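Local coordinates for cell division protein FtsI/penicillin binding protein 2 (Legionella pneumophila subsp. pneumophila ATCC 43290, PDB 4ZTK) that probably cross-links peptidoglycan as a D,D-transpeptidase in cell division, using the penicillin-binding protein fold it shares with beta-lactamases, at residues 33-36 against 37-41; 302-305 against 306-310. All coordinates share one frame; numbering follows the deposited sequence.

Contact 1: 33-36 against 37-41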
loop_
_atom_site.group_PDB
_atom_site.type_symbol
_atom_site.label_atom_id
_atom_site.label_comp_id
_atom_site.label_asym_id
_atom_site.label_seq_id
_atom_site.Cartn_x
_atom_site.Cartn_y
_atom_site.Cartn_z
ATOM N N THR A 33 -14.075 -5.210 11.005
ATOM C CA THR A 33 -15.429 -4.899 11.417
ATOM C C THR A 33 -15.371 -3.989 12.653
ATOM O O THR A 33 -16.156 -3.046 12.786
ATOM C CB THR A 33 -16.215 -6.202 11.679
ATOM O OG1 THR A 33 -17.607 -5.917 11.847
ATOM C CG2 THR A 33 -15.675 -6.888 12.904
ATOM N N THR A 34 -14.399 -4.247 13.525
ATOM C CA THR A 34 -14.208 -3.463 14.735
ATOM C C THR A 34 -13.690 -2.075 14.376
ATOM O O THR A 34 -14.150 -1.067 14.914
ATOM C CB THR A 34 -13.193 -4.143 15.674
ATOM O OG1 THR A 34 -13.680 -5.439 16.050
ATOM C CG2 THR A 34 -12.960 -3.299 16.925
ATOM N N ALA A 35 -12.737 -2.035 13.452
ATOM C CA ALA A 35 -12.121 -0.778 13.040
ATOM C C ALA A 35 -13.138 0.152 12.388
ATOM O O ALA A 35 -13.181 1.346 12.695
ATOM C CB ALA A 35 -10.963 -1.045 12.092
ATOM N N VAL A 36 -13.951 -0.401 11.492
ATOM C CA VAL A 36 -14.963 0.381 10.783
ATOM C C VAL A 36 -15.939 1.023 11.762
ATOM O O VAL A 36 -16.289 2.200 11.631
ATOM C CB VAL A 36 -15.722 -0.474 9.743
ATOM C CG1 VAL A 36 -17.028 0.193 9.339
ATOM C CG2 VAL A 36 -14.842 -0.731 8.524
ATOM N N LYS A 37 -16.361 0.254 12.758
ATOM C CA LYS A 37 -17.247 0.787 13.784
ATOM C C LYS A 37 -16.541 1.837 14.645
ATOM O O LYS A 37 -17.099 2.896 14.930
ATOM C CB LYS A 37 -17.802 -0.334 14.659
ATOM C CG LYS A 37 -18.622 0.168 15.836
ATOM C CD LYS A 37 -19.457 -0.941 16.455
ATOM C CE LYS A 37 -20.364 -0.399 17.559
ATOM N NZ LYS A 37 -19.583 0.099 18.730
ATOM N N GLN A 38 -15.311 1.534 15.051
ATOM C CA GLN A 38 -14.538 2.430 15.906
ATOM C C GLN A 38 -14.230 3.760 15.214
ATOM O O GLN A 38 -14.173 4.806 15.857
ATOM C CB GLN A 38 -13.239 1.752 16.340
ATOM C CG GLN A 38 -12.326 2.618 17.193
ATOM C CD GLN A 38 -11.245 1.809 17.885
ATOM O OE1 GLN A 38 -11.306 0.578 17.922
ATOM N NE2 GLN A 38 -10.248 2.496 18.440
ATOM N N TYR A 39 -14.052 3.709 13.899
ATOM C CA TYR A 39 -13.676 4.884 13.124
ATOM C C TYR A 39 -14.888 5.577 12.515
ATOM O O TYR A 39 -14.735 6.544 11.764
ATOM C CB TYR A 39 -12.723 4.489 11.993
ATOM C CG TYR A 39 -11.353 4.024 12.434
ATOM C CD1 TYR A 39 -10.801 4.449 13.637
ATOM C CD2 TYR A 39 -10.602 3.170 11.634
ATOM C CE1 TYR A 39 -9.536 4.029 14.033
ATOM C CE2 TYR A 39 -9.343 2.743 12.020
ATOM C CZ TYR A 39 -8.815 3.175 13.219
ATOM O OH TYR A 39 -7.564 2.752 13.602
ATOM N N HIS A 40 -16.083 5.079 12.832
ATOM C CA HIS A 40 -17.315 5.557 12.208
ATOM C C HIS A 40 -17.161 5.617 10.692
ATOM O O HIS A 40 -17.654 6.538 10.049
ATOM C CB HIS A 40 -17.697 6.942 12.733
ATOM C CG HIS A 40 -17.852 7.004 14.220
ATOM N ND1 HIS A 40 -16.905 7.571 15.046
ATOM C CD2 HIS A 40 -18.845 6.568 15.033
ATOM C CE1 HIS A 40 -17.308 7.484 16.301
ATOM N NE2 HIS A 40 -18.482 6.877 16.320
ATOM N N ALA A 41 -16.457 4.642 10.131
ATOM C CA ALA A 41 -16.114 4.669 8.717
ATOM C C ALA A 41 -17.291 4.273 7.836
ATOM O O ALA A 41 -18.181 3.534 8.259
ATOM C CB ALA A 41 -14.933 3.759 8.450
HETATM O O HOH W 1 -19.215 2.684 10.654
#

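Contact 2: 302-305 against 306-310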
loop_
_atom_site.group_PDB
_atom_site.type_symbol
_atom_site.label_atom_id
_atom_site.label_comp_id
_atom_site.label_asym_id
_atom_site.label_seq_id
_atom_site.Cartn_x
_atom_site.Cartn_y
_atom_site.Cartn_z
ATOM N N VAL A 302 -4.398 -0.653 12.591
ATOM C CA VAL A 302 -5.174 -1.832 12.231
ATOM C C VAL A 302 -4.251 -2.919 11.677
ATOM O O VAL A 302 -4.355 -4.090 12.058
ATOM C CB VAL A 302 -6.290 -1.501 11.219
ATOM C CG1 VAL A 302 -6.990 -2.772 10.760
ATOM C CG2 VAL A 302 -7.299 -0.534 11.834
ATOM N N PHE A 303 -3.350 -2.516 10.781
ATOM C CA PHE A 303 -2.284 -3.383 10.276
ATOM C C PHE A 303 -1.548 -4.058 11.438
ATOM O O PHE A 303 -1.325 -5.269 11.425
ATOM C CB PHE A 303 -1.306 -2.542 9.451
ATOM C CG PHE A 303 -0.112 -3.301 8.910
ATOM C CD1 PHE A 303 0.980 -3.593 9.718
ATOM C CD2 PHE A 303 -0.053 -3.658 7.570
ATOM C CE1 PHE A 303 2.086 -4.265 9.214
ATOM C CE2 PHE A 303 1.056 -4.319 7.057
ATOM C CZ PHE A 303 2.124 -4.623 7.881
ATOM N N ARG A 304 -1.166 -3.258 12.429
ATOM C CA ARG A 304 -0.436 -3.752 13.595
ATOM C C ARG A 304 -1.190 -4.860 14.332
ATOM O O ARG A 304 -0.612 -5.893 14.675
ATOM C CB ARG A 304 -0.141 -2.607 14.561
ATOM C CG ARG A 304 0.603 -3.038 15.825
ATOM C CD ARG A 304 0.611 -1.934 16.873
ATOM N NE ARG A 304 1.444 -2.277 18.021
ATOM C CZ ARG A 304 1.260 -1.802 19.250
ATOM N NH1 ARG A 304 0.259 -0.967 19.503
ATOM N NH2 ARG A 304 2.074 -2.167 20.231
ATOM N N ASN A 305 -2.479 -4.642 14.573
ATOM C CA ASN A 305 -3.278 -5.618 15.310
ATOM C C ASN A 305 -3.416 -6.938 14.560
ATOM O O ASN A 305 -3.337 -8.005 15.157
ATOM C CB ASN A 305 -4.658 -5.052 15.664
ATOM C CG ASN A 305 -4.577 -3.878 16.623
ATOM O OD1 ASN A 305 -3.629 -3.760 17.400
ATOM N ND2 ASN A 305 -5.575 -3.002 16.572
ATOM N N VAL A 306 -3.627 -6.861 13.249
ATOM C CA VAL A 306 -3.730 -8.071 12.441
ATOM C C VAL A 306 -2.393 -8.807 12.431
ATOM O O VAL A 306 -2.340 -10.023 12.616
ATOM C CB VAL A 306 -4.162 -7.756 10.997
ATOM C CG1 VAL A 306 -4.054 -8.997 10.124
ATOM C CG2 VAL A 306 -5.580 -7.210 10.982
ATOM N N ALA A 307 -1.318 -8.052 12.230
ATOM C CA ALA A 307 0.035 -8.597 12.216
ATOM C C ALA A 307 0.385 -9.314 13.514
ATOM O O ALA A 307 0.971 -10.392 13.493
ATOM C CB ALA A 307 1.048 -7.498 11.929
HETATM N N MSE A 308 0.031 -8.719 14.645
HETATM C CA MSE A 308 0.309 -9.357 15.928
HETATM C C MSE A 308 -0.504 -10.634 16.110
HETATM O O MSE A 308 -0.002 -11.621 16.643
HETATM C CB MSE A 308 0.098 -8.386 17.088
HETATM C CG MSE A 308 1.246 -7.400 17.237
HETATM SE SE MSE A 308 0.940 -6.022 18.564
HETATM C CE MSE A 308 0.763 -7.158 20.146
ATOM N N ASP A 309 -1.751 -10.617 15.647
ATOM C CA ASP A 309 -2.596 -11.810 15.668
ATOM C C ASP A 309 -2.029 -12.911 14.778
ATOM O O ASP A 309 -1.990 -14.075 15.168
ATOM C CB ASP A 309 -4.015 -11.475 15.203
ATOM C CG ASP A 309 -4.871 -10.888 16.304
ATOM O OD1 ASP A 309 -4.309 -10.461 17.334
ATOM O OD2 ASP A 309 -6.110 -10.851 16.135
ATOM N N ALA A 310 -1.599 -12.535 13.579
ATOM C CA ALA A 310 -1.111 -13.501 12.595
ATOM C C ALA A 310 0.163 -14.178 13.074
ATOM O O ALA A 310 0.339 -15.384 12.905
ATOM C CB ALA A 310 -0.885 -12.831 11.251
#

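Contact 1: 33-36 against 37-41
Val36 and Ala41 meet where helix 22-38 ends in a Schellman motif. His40 is the first residue to leave helical geometry, and its positive phi of 48° turns the chain back over the last turn. Ala41 N donates to Val36 O at 2.9 Å, in the carbonyl plane, and His40 N to Lys37 O at 3.2 Å. Beside the first bond the methyls Val36 CG1 and Ala41 CB pack at 4.2 Å, the apolar contact that commonly accompanies such a cap. One residue earlier, Ala35 O accepts from Tyr39 N at 2.8 Å.

The tight side is the one turned to the protein. Tyr39 CG stands anti to its own carbonyl carbon (chi1 -68°), which lays the ring back along the helix. Its CE2 comes to 4.1 Å from Ala35 CB, and Ala35 O approaches the ring obliquely. Tyr39 OH is hydrogen-bonded to Leu298 O, so the ring is held at its far end. Val302 and Pro301 of helix 295-310 pack on it.

The other side is looser and faces solvent. Thr34 and Gln38 are joined by a backbone bond, but their side chains barely meet. Lys37 and Gln38 run outward in long chains. Lys37 N gives Thr33 O a weak bond. At the end of the helix a water donates to two carbonyls, Val36 O at 3.1 Å and Ala41 O at 2.7 Å.

Contact 2: 302-305 against 306-310
Val302 and Val306 are joined through the backbone in the C-terminal alpha-helix, 295-310, which lies against the five-stranded antiparallel sheet of the penicillin-binding fold. Val302 O accepts from Val306 N at 3.1 Å, and Val306 CG2 rests 3.5 Å from the same Val302 O. Both valines also pack on Ile46 of strand 43-49.

Phe303 follows on the buried side. Its O takes the N-H of Ala307, and its ring atom CE1 lies 4.3 Å from Ala307 CB, an oblique approach. The ring meets Phe263 edge-to-face and touches Leu276 of the sheet.

Arg304 belongs to the more open side. Its chain is extended from CG to NE and runs beside Met308, a selenomethionine pointing the same way. Between these two long side chains, Arg304 NE stands 3.8 Å from Met308 SE, with the selenium oblique to the guanidinium. Arg304 O accepts from Met308 N at 2.9 Å.

Asn305 closes the segment. Its O receives Asp309 N at 3.1 Å. Asp309 OD2 turns to Gln31 of helix 22-38 in a weak hydrogen bond. The base of that side chain stays by the backbone, with Asp309 CB 3.5 Å from Asn305 O.

From the N terminus, contact 1 comes first and ends helix 22-38, turning the chain toward strand 43-49. Contact 2 comes much later, near the end of helix 295-310. Each is a local contact within one continuous stretch, so neither closes a long loop. They stand in series and do not nest or cross. Their centres are about 16 Å apart, yet they touch through one residue: Val302 CG2 lies 3.7 Å from Ala35 CB and also 3.7 Å from Tyr39 OH. This is part of the packing between helices 22-38 and 295-310. Strand 274-281 is touched by Tyr39 and Ala41 just after the first helix, and by Val302 of the last.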